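Local coordinates for protein (l-alanine dehydrogenase) (Phormidium lapideum, PDB 1PJC), which catalyses the reversible, NAD-dependent oxidative deamination of L-alanine to pyruvate and ammonia, at residues T32-T37 / W65-V70. Residues are numbered along the deposited sequence; the frame is centred on the assembly and turned at random.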
ATOM      1  N   THR A  32       6.874 -43.698 -17.826  1.00 38.39           N
ATOM      2  CA  THR A  32       6.867 -43.314 -19.226  1.00 62.22           C
ATOM      3  C   THR A  32       5.483 -42.841 -19.660  1.00 42.28           C
ATOM      4  O   THR A  32       4.460 -43.383 -19.253  1.00 44.25           O
ATOM      5  CB  THR A  32       7.368 -44.382 -20.136  1.00 66.88           C
ATOM      6  OG1 THR A  32       7.593 -43.801 -21.426  1.00100.00           O
ATOM      7  CG2 THR A  32       6.357 -45.475 -20.254  1.00 34.75           C
ATOM      8  N   VAL A  33       5.464 -41.821 -20.484  1.00 35.79           N
ATOM      9  CA  VAL A  33       4.225 -41.192 -20.831  1.00 32.06           C
ATOM     10  C   VAL A  33       3.949 -41.111 -22.292  1.00 33.10           C
ATOM     11  O   VAL A  33       4.793 -40.707 -23.083  1.00 31.27           O
ATOM     12  CB  VAL A  33       4.208 -39.771 -20.275  1.00 61.57           C
ATOM     13  CG1 VAL A  33       2.867 -39.130 -20.504  1.00 58.65           C
ATOM     14  CG2 VAL A  33       4.620 -39.773 -18.761  1.00 32.09           C
ATOM     15  N   PHE A  34       2.728 -41.446 -22.653  1.00 33.05           N
ATOM     16  CA  PHE A  34       2.329 -41.433 -24.037  1.00 32.22           C
ATOM     17  C   PHE A  34       1.246 -40.432 -24.227  1.00 35.95           C
ATOM     18  O   PHE A  34       0.218 -40.470 -23.544  1.00 37.66           O
ATOM     19  CB  PHE A  34       1.861 -42.812 -24.441  1.00 45.28           C
ATOM     20  CG  PHE A  34       2.826 -43.878 -24.071  1.00 53.70           C
ATOM     21  CD1 PHE A  34       2.918 -44.313 -22.746  1.00 39.83           C
ATOM     22  CD2 PHE A  34       3.748 -44.340 -24.998  1.00 38.15           C
ATOM     23  CE1 PHE A  34       3.855 -45.213 -22.365  1.00 43.24           C
ATOM     24  CE2 PHE A  34       4.684 -45.257 -24.626  1.00 47.57           C
ATOM     25  CZ  PHE A  34       4.741 -45.699 -23.287  1.00 47.73           C
ATOM     26  N   ILE A  35       1.488 -39.510 -25.138  1.00 31.64           N
ATOM     27  CA  ILE A  35       0.538 -38.456 -25.417  1.00 30.31           C
ATOM     28  C   ILE A  35       0.132 -38.374 -26.878  1.00 24.18           C
ATOM     29  O   ILE A  35       0.964 -38.429 -27.789  1.00 30.23           O
ATOM     30  CB  ILE A  35       1.038 -37.034 -24.889  1.00 39.22           C
ATOM     31  CG1 ILE A  35       0.434 -35.904 -25.716  1.00 63.82           C
ATOM     32  CG2 ILE A  35       2.524 -36.946 -24.947  1.00 34.84           C
ATOM     33  CD1 ILE A  35       0.331 -34.641 -24.987  1.00 60.30           C
ATOM     34  N   GLU A  36      -1.161 -38.223 -27.096  1.00 25.97           N
ATOM     35  CA  GLU A  36      -1.669 -38.095 -28.424  1.00 24.01           C
ATOM     36  C   GLU A  36      -1.231 -36.784 -29.026  1.00 48.41           C
ATOM     37  O   GLU A  36      -1.249 -35.728 -28.397  1.00 36.77           O
ATOM     38  CB  GLU A  36      -3.191 -38.184 -28.415  1.00 25.78           C
ATOM     39  CG  GLU A  36      -3.815 -38.027 -29.749  1.00 27.83           C
ATOM     40  CD  GLU A  36      -5.329 -38.022 -29.674  1.00 30.99           C
ATOM     41  OE1 GLU A  36      -5.876 -38.240 -28.574  1.00 28.98           O
ATOM     42  OE2 GLU A  36      -5.970 -37.740 -30.704  1.00 42.25           O
ATOM     43  N   THR A  37      -0.846 -36.873 -30.268  1.00 40.85           N
ATOM     44  CA  THR A  37      -0.432 -35.733 -31.026  1.00 29.45           C
ATOM     45  C   THR A  37      -1.440 -34.620 -30.927  1.00 35.74           C
ATOM     46  O   THR A  37      -2.666 -34.844 -31.125  1.00 35.77           O
ATOM     47  CB  THR A  37      -0.412 -36.106 -32.512  1.00 33.03           C
ATOM     48  OG1 THR A  37       0.111 -37.421 -32.657  1.00100.00           O
ATOM     49  CG2 THR A  37       0.397 -35.145 -33.264  1.00 24.46           C
ATOM     50  N   TRP A  65      -5.261 -44.212 -24.877  1.00 28.50           N
ATOM     51  CA  TRP A  65      -6.207 -44.836 -23.960  1.00 32.51           C
ATOM     52  C   TRP A  65      -5.812 -46.228 -23.482  1.00 35.48           C
ATOM     53  O   TRP A  65      -6.355 -46.747 -22.488  1.00 42.00           O
ATOM     54  CB  TRP A  65      -7.516 -44.943 -24.618  1.00 28.58           C
ATOM     55  CG  TRP A  65      -8.349 -43.849 -24.347  1.00 38.55           C
ATOM     56  CD1 TRP A  65      -8.627 -42.816 -25.196  1.00 32.45           C
ATOM     57  CD2 TRP A  65      -9.133 -43.620 -23.154  1.00 23.73           C
ATOM     58  NE1 TRP A  65      -9.542 -41.973 -24.622  1.00 35.10           N
ATOM     59  CE2 TRP A  65      -9.844 -42.426 -23.357  1.00 21.14           C
ATOM     60  CE3 TRP A  65      -9.270 -44.294 -21.928  1.00 21.95           C
ATOM     61  CZ2 TRP A  65     -10.724 -41.910 -22.406  1.00 26.04           C
ATOM     62  CZ3 TRP A  65     -10.122 -43.769 -20.981  1.00 25.83           C
ATOM     63  CH2 TRP A  65     -10.848 -42.588 -21.229  1.00 27.22           C
ATOM     64  N   SER A  66      -4.890 -46.834 -24.212  1.00 31.97           N
ATOM     65  CA  SER A  66      -4.436 -48.197 -23.948  1.00 49.33           C
ATOM     66  C   SER A  66      -3.479 -48.372 -22.775  1.00 49.24           C
ATOM     67  O   SER A  66      -2.938 -49.459 -22.569  1.00 74.36           O
ATOM     68  CB  SER A  66      -3.770 -48.724 -25.205  1.00 58.18           C
ATOM     69  OG  SER A  66      -3.428 -47.640 -26.069  1.00 80.38           O
ATOM     70  N   ARG A  67      -3.284 -47.325 -21.997  1.00 44.70           N
ATOM     71  CA  ARG A  67      -2.341 -47.398 -20.895  1.00 33.07           C
ATOM     72  C   ARG A  67      -2.950 -47.762 -19.585  1.00 33.98           C
ATOM     73  O   ARG A  67      -4.168 -47.703 -19.415  1.00 43.64           O
ATOM     74  CB  ARG A  67      -1.554 -46.110 -20.793  1.00 40.86           C
ATOM     75  CG  ARG A  67      -1.037 -45.641 -22.134  1.00 29.64           C
ATOM     76  CD  ARG A  67      -0.143 -46.685 -22.734  1.00 43.01           C
ATOM     77  NE  ARG A  67       0.095 -46.435 -24.145  1.00 40.74           N
ATOM     78  CZ  ARG A  67       1.091 -46.971 -24.848  1.00 75.66           C
ATOM     79  NH1 ARG A  67       1.956 -47.790 -24.265  1.00 55.71           N
ATOM     80  NH2 ARG A  67       1.231 -46.670 -26.139  1.00 48.45           N
ATOM     81  N   GLU A  68      -2.093 -48.154 -18.648  1.00 32.12           N
ATOM     82  CA  GLU A  68      -2.526 -48.596 -17.328  1.00 41.58           C
ATOM     83  C   GLU A  68      -3.120 -47.486 -16.552  1.00 37.14           C
ATOM     84  O   GLU A  68      -3.848 -47.718 -15.589  1.00 42.82           O
ATOM     85  CB  GLU A  68      -1.362 -49.177 -16.555  1.00 35.79           C
ATOM     86  CG  GLU A  68      -0.318 -49.752 -17.435  1.00 66.54           C
ATOM     87  CD  GLU A  68       0.883 -50.124 -16.656  1.00 92.58           C
ATOM     88  OE1 GLU A  68       1.997 -50.078 -17.212  1.00 98.91           O
ATOM     89  OE2 GLU A  68       0.719 -50.362 -15.428  1.00 74.71           O
ATOM     90  N   MET A  69      -2.766 -46.264 -16.924  1.00 40.04           N
ATOM     91  CA  MET A  69      -3.297 -45.069 -16.267  1.00 34.07           C
ATOM     92  C   MET A  69      -3.581 -44.050 -17.338  1.00 45.51           C
ATOM     93  O   MET A  69      -2.763 -43.820 -18.225  1.00 38.64           O
ATOM     94  CB  MET A  69      -2.283 -44.492 -15.272  1.00 53.02           C
ATOM     95  CG  MET A  69      -2.706 -43.148 -14.620  1.00 54.10           C
ATOM     96  SD  MET A  69      -1.866 -42.780 -12.996  1.00 60.14           S
ATOM     97  CE  MET A  69      -0.889 -41.372 -13.430  1.00 94.39           C
ATOM     98  N   VAL A  70      -4.756 -43.462 -17.293  1.00 30.82           N
ATOM     99  CA  VAL A  70      -5.051 -42.434 -18.243  1.00 34.33           C
ATOM    100  C   VAL A  70      -5.322 -41.152 -17.442  1.00 36.68           C
ATOM    101  O   VAL A  70      -5.988 -41.207 -16.413  1.00 30.80           O
ATOM    102  CB  VAL A  70      -6.219 -42.822 -19.152  1.00 30.61           C
ATOM    103  CG1 VAL A  70      -6.548 -41.673 -20.114  1.00 38.16           C
ATOM    104  CG2 VAL A  70      -5.860 -44.089 -19.956  1.00 29.70           C
TER
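Arg67 lays its guanidinium flat over one face of the Phe34 ring, and this single pair makes the whole contact between 32-37 and 65-70. The two planes are only 3° from parallel. Arg67 CZ stands 3.7 Å from the centroid of the Phe34 ring and 12° off its normal, so this is a parallel stack and a cation-pi interaction at once. All of the flat group takes part: Arg67 NH1 sits over the middle of the ring, 3.6 Å from Phe34 CZ, while Arg67 NH2 comes within 3.6 Å of Phe34 CD2. At the end of the ring that carries CB, Arg67 NE lies 3.7 Å from Phe34 CG, and the aliphatic chain ends the contact with Arg67 CD at 3.9 Å from Phe34 CD1. The arginine chain reaches this pose by folding at its second torsion (chi2 -59°), then running on nearly extended.

Because the ring takes a face, the N-H groups stay available to other partners. Arg67 NH1 forms a salt bridge with Glu2, and Arg67 NE gives a hydrogen bond to the carbonyl oxygen of Asp63; these two polar partners and the stack together probably limit how the group can turn. With a leucine in place of Phe34, the guanidinium would probably lose its flat aromatic platform and the cation-pi attraction, and be held mainly by its polar partners.

Phe34 also packs against Glu2, Gln56 and Val58. Among the parallel strands of the mixed sheet in the N-terminal, Rossmann-like domain, strand 2-5 lies between strands 32-36 and 69-71; the stack therefore spans this intervening strand, joining 32-36 to the turn that leads from helix 61-65 into 69-71.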